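Local coordinates for Thiol:disulfide interchange protein DsbA (Neisseria meningitidis serogroup B, PDB 2ZNM) that probably acts as a thiol:disulfide oxidoreductase of the periplasm, a DsbA-like member of the thioredoxin family, at residues Leu71-Ala76 / Arg125-Pro130; Ile100-Arg105 / Gly109-Ser114. All coordinates share one frame; numbering follows the deposited sequence.

Interaction 1: residues Leu71-Ala76 / Arg125-Pro130; sequences LARMAA and RAYDSP
Arg73 and Tyr127 carry most of this contact between helix 69-81 and the C-terminal end of helix 120-127. The hydrogen bonds come first: NE of Arg73 donates to the backbone O of Tyr127 at 3.0 Å, and NH2 of Arg73 reaches the same Tyr127 O at 3.1 Å. Both nitrogens come from the same face of the carbonyl and both bonds are bent, as they must be when two N-H groups of one guanidinium converge on one atom. An arginine suits this place because the last turn of a helix presents carbonyls that lack a partner one turn on, and its positive charge is probably favoured by the negative end of the helix dipole.

The electrostatic part is looser. NH2 of Arg73 and OD1 of Asp128 form a salt bridge of 3.6 Å, but the oxygen lies well out of the guanidinium plane, so charge alone acts; Arg105 NE is the stronger partner of that carboxylate.

Aromatic contacts complete the join. The Arg73 chain runs extended over one face of the Tyr127 ring, with CD 4.1 Å from the ring centroid in a CH-pi contact, and the guanidinium plane lies only 12° from that of the ring. Met74, a selenomethionine here, approaches from the ring edge: its chain bends at chi2 (55°) and chi3, bringing SE to 5.4 Å from the Tyr127 centroid and CE to 4.0 Å from Tyr127 CE1. A side-on two-nitrogen grip by arginine on a last-turn carbonyl, together with a Met-aromatic contact, thus joins two helices of the helical insertion that DsbA-like proteins carry within the thioredoxin fold.

Interaction 2: residues Ile100-Arg105 / Gly109-Ser114; sequences IRLENR and GKWALS
Gly109 N donates to Arg105 O at 2.9 Å and a nearly straight 167°, the i to i+4 bond of the first turn of helix 105-113, while the chain before it folds through a type I beta turn from Arg101 to Asn104. In that turn Asn104 N bonds to Arg101 O at 3.0 Å, and Asn104 takes the N-cap position, so the loop passes directly into the helix. Gly109, having no side chain, adds only backbone to this side of the helix.

Here a loop leads from helix 84-97 into helix 105-113, both in the helical domain that DsbA-like proteins insert into the thioredoxin fold, and the loop folds back so that two aliphatic residues meet Trp111 in the second turn of the latter helix. Ile100 touches with its tip: CD1 lies 3.5 Å from Trp111 CD1, at the pyrrole part of the indole. Its CG1 sits between the backbone N and the carbonyl carbon (chi1 64°), which directs the ethyl arm to the indole. Leu102 uses one methyl branch, CD1, 3.8 Å from Trp111 CD2, which meets the indole obliquely near the fused bond. Branched aliphatic chains suit the broad apolar surface of tryptophan, which also packs on Ala90, Val91 and Ala94 of helix 84-97. Three residues further on, Ser114 OG turns back to donate to Trp111 O at 2.8 Å.

Interaction 1 is partly buried, joining two helices distant in sequence, whereas interaction 2 lies nearer the surface and joins a loop to the helix that follows it. Their chemistry differs accordingly: charged and aromatic groups gather round a helix end in 71-76 / 125-130, while aliphatic contact with an indole prevails in 100-105 / 109-114, apart from a local helical bond. The two meet directly. Arg105 NE forms a salt bridge with Asp128 OD1 at 3.0 Å, its CG packs against the Tyr127 ring, and Met74 CE touches Trp111 CZ3. Helix 105-113 thus takes part in both neighbourhoods, with its Arg105 end facing helix 120-127, the next in the chain.

Interaction 1: residues Leu71-Ala76 / Arg125-Pro130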
loop_
_atom_site.group_PDB
_atom_site.type_symbol
_atom_site.label_atom_id
_atom_site.label_comp_id
_atom_site.label_asym_id
_atom_site.label_seq_id
_atom_site.Cartn_x
_atom_site.Cartn_y
_atom_site.Cartn_z
ATOM N N LEU A 71 0.368 11.219 -6.106
ATOM C CA LEU A 71 0.644 10.548 -4.823
ATOM C C LEU A 71 1.018 9.098 -5.052
ATOM O O LEU A 71 1.890 8.565 -4.359
ATOM C CB LEU A 71 -0.549 10.633 -3.864
ATOM C CG LEU A 71 -0.777 11.956 -3.122
ATOM C CD1 LEU A 71 -1.822 11.789 -1.999
ATOM C CD2 LEU A 71 0.519 12.539 -2.573
ATOM N N ALA A 72 0.362 8.476 -6.033
ATOM C CA ALA A 72 0.676 7.112 -6.434
ATOM C C ALA A 72 2.078 6.974 -7.036
ATOM O O ALA A 72 2.761 5.972 -6.800
ATOM C CB ALA A 72 -0.388 6.577 -7.402
ATOM N N ARG A 73 2.487 7.963 -7.830
ATOM C CA ARG A 73 3.839 8.015 -8.400
ATOM C C ARG A 73 4.934 8.162 -7.333
ATOM O O ARG A 73 6.016 7.579 -7.473
ATOM C CB ARG A 73 3.942 9.160 -9.400
ATOM C CG ARG A 73 5.207 9.137 -10.221
ATOM C CD ARG A 73 5.196 10.222 -11.260
ATOM N NE ARG A 73 6.381 10.126 -12.103
ATOM C CZ ARG A 73 6.617 10.883 -13.164
ATOM N NH1 ARG A 73 5.750 11.810 -13.543
ATOM N NH2 ARG A 73 7.731 10.707 -13.849
HETATM N N MSE A 74 4.653 8.950 -6.284
HETATM C CA MSE A 74 5.538 9.025 -5.119
HETATM C C MSE A 74 5.694 7.652 -4.434
HETATM O O MSE A 74 6.817 7.204 -4.168
HETATM C CB MSE A 74 5.051 10.081 -4.125
HETATM C CG MSE A 74 5.985 10.298 -2.933
HETATM SE SE MSE A 74 7.845 10.734 -3.437
HETATM C CE MSE A 74 7.679 12.669 -3.725
ATOM N N ALA A 75 4.570 6.982 -4.174
ATOM C CA ALA A 75 4.594 5.645 -3.565
ATOM C C ALA A 75 5.398 4.682 -4.410
ATOM O O ALA A 75 6.141 3.878 -3.878
ATOM C CB ALA A 75 3.177 5.107 -3.355
ATOM N N ALA A 76 5.244 4.754 -5.729
ATOM C CA ALA A 76 6.000 3.878 -6.604
ATOM C C ALA A 76 7.479 4.213 -6.544
ATOM O O ALA A 76 8.298 3.318 -6.504
ATOM C CB ALA A 76 5.483 3.943 -8.041
ATOM N N ARG A 125 15.412 9.694 -9.123
ATOM C CA ARG A 125 15.844 8.805 -10.200
ATOM C C ARG A 125 14.797 7.710 -10.417
ATOM O O ARG A 125 14.449 7.399 -11.544
ATOM C CB ARG A 125 17.193 8.183 -9.831
ATOM C CG ARG A 125 18.271 8.340 -10.878
ATOM C CD ARG A 125 19.621 8.677 -10.235
ATOM N NE ARG A 125 20.006 7.721 -9.189
ATOM C CZ ARG A 125 20.769 8.015 -8.134
ATOM N NH1 ARG A 125 21.245 9.245 -7.953
ATOM N NH2 ARG A 125 21.054 7.070 -7.249
ATOM N N ALA A 126 14.283 7.144 -9.327
ATOM C CA ALA A 126 13.214 6.150 -9.402
ATOM C C ALA A 126 11.890 6.786 -9.837
ATOM O O ALA A 126 11.065 6.144 -10.493
ATOM C CB ALA A 126 13.040 5.448 -8.060
ATOM N N TYR A 127 11.711 8.047 -9.466
ATOM C CA TYR A 127 10.489 8.798 -9.713
ATOM C C TYR A 127 10.267 9.087 -11.205
ATOM O O TYR A 127 9.129 9.075 -11.682
ATOM C CB TYR A 127 10.567 10.102 -8.921
ATOM C CG TYR A 127 9.302 10.904 -8.832
ATOM C CD1 TYR A 127 8.506 10.851 -7.688
ATOM C CD2 TYR A 127 8.919 11.748 -9.872
ATOM C CE1 TYR A 127 7.348 11.609 -7.583
ATOM C CE2 TYR A 127 7.763 12.501 -9.784
ATOM C CZ TYR A 127 6.981 12.436 -8.638
ATOM O OH TYR A 127 5.838 13.197 -8.554
ATOM N N ASP A 128 11.362 9.338 -11.924
ATOM C CA ASP A 128 11.317 9.729 -13.330
ATOM C C ASP A 128 11.641 8.557 -14.243
ATOM O O ASP A 128 11.922 8.738 -15.434
ATOM C CB ASP A 128 12.298 10.874 -13.595
ATOM C CG ASP A 128 11.871 12.187 -12.951
ATOM O OD1 ASP A 128 10.679 12.353 -12.623
ATOM O OD2 ASP A 128 12.740 13.069 -12.789
ATOM N N SER A 129 11.622 7.354 -13.684
ATOM C CA SER A 129 11.862 6.157 -14.480
ATOM C C SER A 129 10.512 5.592 -14.946
ATOM O O SER A 129 9.490 5.800 -14.272
ATOM C CB SER A 129 12.656 5.120 -13.688
ATOM O OG SER A 129 11.783 4.280 -12.965
ATOM N N PRO A 130 10.502 4.884 -16.095
ATOM C CA PRO A 130 9.247 4.376 -16.659
ATOM C C PRO A 130 8.517 3.395 -15.750
ATOM O O PRO A 130 7.290 3.356 -15.753
ATOM C CB PRO A 130 9.688 3.684 -17.973
ATOM C CG PRO A 130 11.139 3.441 -17.826
ATOM C CD PRO A 130 11.663 4.540 -16.936
#

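Interaction 2: residues Ile100-Arg105 / Gly109-Ser114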
loop_
_atom_site.group_PDB
_atom_site.type_symbol
_atom_site.label_atom_id
_atom_site.label_comp_id
_atom_site.label_asym_id
_atom_site.label_seq_id
_atom_site.Cartn_x
_atom_site.Cartn_y
_atom_site.Cartn_z
ATOM N N ILE A 100 2.716 22.104 0.570
ATOM C CA ILE A 100 3.171 22.027 -0.816
ATOM C C ILE A 100 2.302 21.005 -1.533
ATOM O O ILE A 100 1.828 20.044 -0.917
ATOM C CB ILE A 100 4.692 21.644 -0.938
ATOM C CG1 ILE A 100 4.963 20.238 -0.389
ATOM C CG2 ILE A 100 5.600 22.677 -0.234
ATOM C CD1 ILE A 100 6.439 19.844 -0.338
ATOM N N ARG A 101 2.079 21.220 -2.827
ATOM C CA ARG A 101 1.329 20.278 -3.634
ATOM C C ARG A 101 2.277 19.165 -4.122
ATOM O O ARG A 101 2.808 19.222 -5.236
ATOM C CB ARG A 101 0.636 21.007 -4.799
ATOM C CG ARG A 101 -0.177 20.091 -5.699
ATOM C CD ARG A 101 -1.242 20.839 -6.491
ATOM N NE ARG A 101 -2.144 19.887 -7.139
ATOM C CZ ARG A 101 -3.106 19.218 -6.504
ATOM N NH1 ARG A 101 -3.308 19.407 -5.200
ATOM N NH2 ARG A 101 -3.874 18.367 -7.169
ATOM N N LEU A 102 2.479 18.155 -3.273
ATOM C CA LEU A 102 3.416 17.065 -3.554
ATOM C C LEU A 102 3.018 16.220 -4.772
ATOM O O LEU A 102 3.849 15.481 -5.320
ATOM C CB LEU A 102 3.578 16.175 -2.315
ATOM C CG LEU A 102 4.865 15.350 -2.144
ATOM C CD1 LEU A 102 6.112 16.213 -2.040
ATOM C CD2 LEU A 102 4.761 14.475 -0.927
ATOM N N GLU A 103 1.750 16.337 -5.185
ATOM C CA GLU A 103 1.216 15.642 -6.364
ATOM C C GLU A 103 1.868 16.133 -7.647
ATOM O O GLU A 103 1.805 15.478 -8.671
ATOM C CB GLU A 103 -0.296 15.861 -6.491
ATOM C CG GLU A 103 -1.148 15.055 -5.545
ATOM C CD GLU A 103 -1.478 15.811 -4.256
ATOM O OE1 GLU A 103 -0.754 16.777 -3.907
ATOM O OE2 GLU A 103 -2.471 15.436 -3.596
ATOM N N ASN A 104 2.460 17.313 -7.582
ATOM C CA ASN A 104 3.096 17.935 -8.722
ATOM C C ASN A 104 4.559 17.510 -8.808
ATOM O O ASN A 104 5.298 17.641 -7.838
ATOM C CB ASN A 104 2.981 19.451 -8.581
ATOM C CG ASN A 104 3.541 20.185 -9.764
ATOM O OD1 ASN A 104 2.866 20.347 -10.778
ATOM N ND2 ASN A 104 4.776 20.651 -9.642
ATOM N N ARG A 105 4.965 17.008 -9.974
ATOM C CA ARG A 105 6.333 16.519 -10.202
ATOM C C ARG A 105 7.453 17.486 -9.793
ATOM O O ARG A 105 8.385 17.094 -9.085
ATOM C CB ARG A 105 6.535 16.102 -11.665
ATOM C CG ARG A 105 7.910 15.494 -11.931
ATOM C CD ARG A 105 7.986 14.950 -13.329
ATOM N NE ARG A 105 9.356 14.785 -13.808
ATOM C CZ ARG A 105 10.003 15.679 -14.548
ATOM N NH1 ARG A 105 9.414 16.820 -14.885
ATOM N NH2 ARG A 105 11.244 15.436 -14.954
ATOM N N GLY A 109 10.018 16.984 -6.746
ATOM C CA GLY A 109 11.459 17.071 -6.997
ATOM C C GLY A 109 12.189 18.078 -6.125
ATOM O O GLY A 109 13.198 17.752 -5.500
ATOM N N LYS A 110 11.679 19.306 -6.073
ATOM C CA LYS A 110 12.262 20.334 -5.212
ATOM C C LYS A 110 12.211 19.911 -3.742
ATOM O O LYS A 110 13.177 20.118 -3.005
ATOM C CB LYS A 110 11.590 21.698 -5.415
ATOM C CG LYS A 110 11.880 22.330 -6.778
ATOM C CD LYS A 110 11.928 23.856 -6.698
ATOM C CE LYS A 110 12.576 24.453 -7.949
ATOM N NZ LYS A 110 13.048 25.854 -7.720
ATOM N N TRP A 111 11.097 19.310 -3.328
ATOM C CA TRP A 111 10.963 18.787 -1.966
ATOM C C TRP A 111 11.997 17.692 -1.648
ATOM O O TRP A 111 12.666 17.752 -0.612
ATOM C CB TRP A 111 9.543 18.262 -1.719
ATOM C CG TRP A 111 9.404 17.471 -0.443
ATOM C CD1 TRP A 111 9.225 17.971 0.815
ATOM C CD2 TRP A 111 9.438 16.039 -0.304
ATOM N NE1 TRP A 111 9.146 16.941 1.728
ATOM C CE2 TRP A 111 9.272 15.749 1.067
ATOM C CE3 TRP A 111 9.590 14.974 -1.208
ATOM C CZ2 TRP A 111 9.247 14.446 1.553
ATOM C CZ3 TRP A 111 9.572 13.691 -0.723
ATOM C CH2 TRP A 111 9.401 13.435 0.648
ATOM N N ALA A 112 12.115 16.706 -2.540
ATOM C CA ALA A 112 13.002 15.561 -2.341
ATOM C C ALA A 112 14.456 15.968 -2.147
ATOM O O ALA A 112 15.136 15.448 -1.266
ATOM C CB ALA A 112 12.878 14.585 -3.500
ATOM N N LEU A 113 14.916 16.905 -2.971
ATOM C CA LEU A 113 16.308 17.358 -2.950
ATOM C C LEU A 113 16.691 18.137 -1.673
ATOM O O LEU A 113 17.840 18.086 -1.239
ATOM C CB LEU A 113 16.626 18.167 -4.218
ATOM C CG LEU A 113 17.086 17.485 -5.523
ATOM C CD1 LEU A 113 18.502 16.934 -5.385
ATOM C CD2 LEU A 113 16.147 16.405 -6.024
ATOM N N SER A 114 15.722 18.829 -1.074
ATOM C CA SER A 114 15.925 19.574 0.174
ATOM C C SER A 114 15.875 18.710 1.453
ATOM O O SER A 114 16.155 19.206 2.548
ATOM C CB SER A 114 14.896 20.707 0.279
ATOM O OG SER A 114 13.580 20.193 0.431
#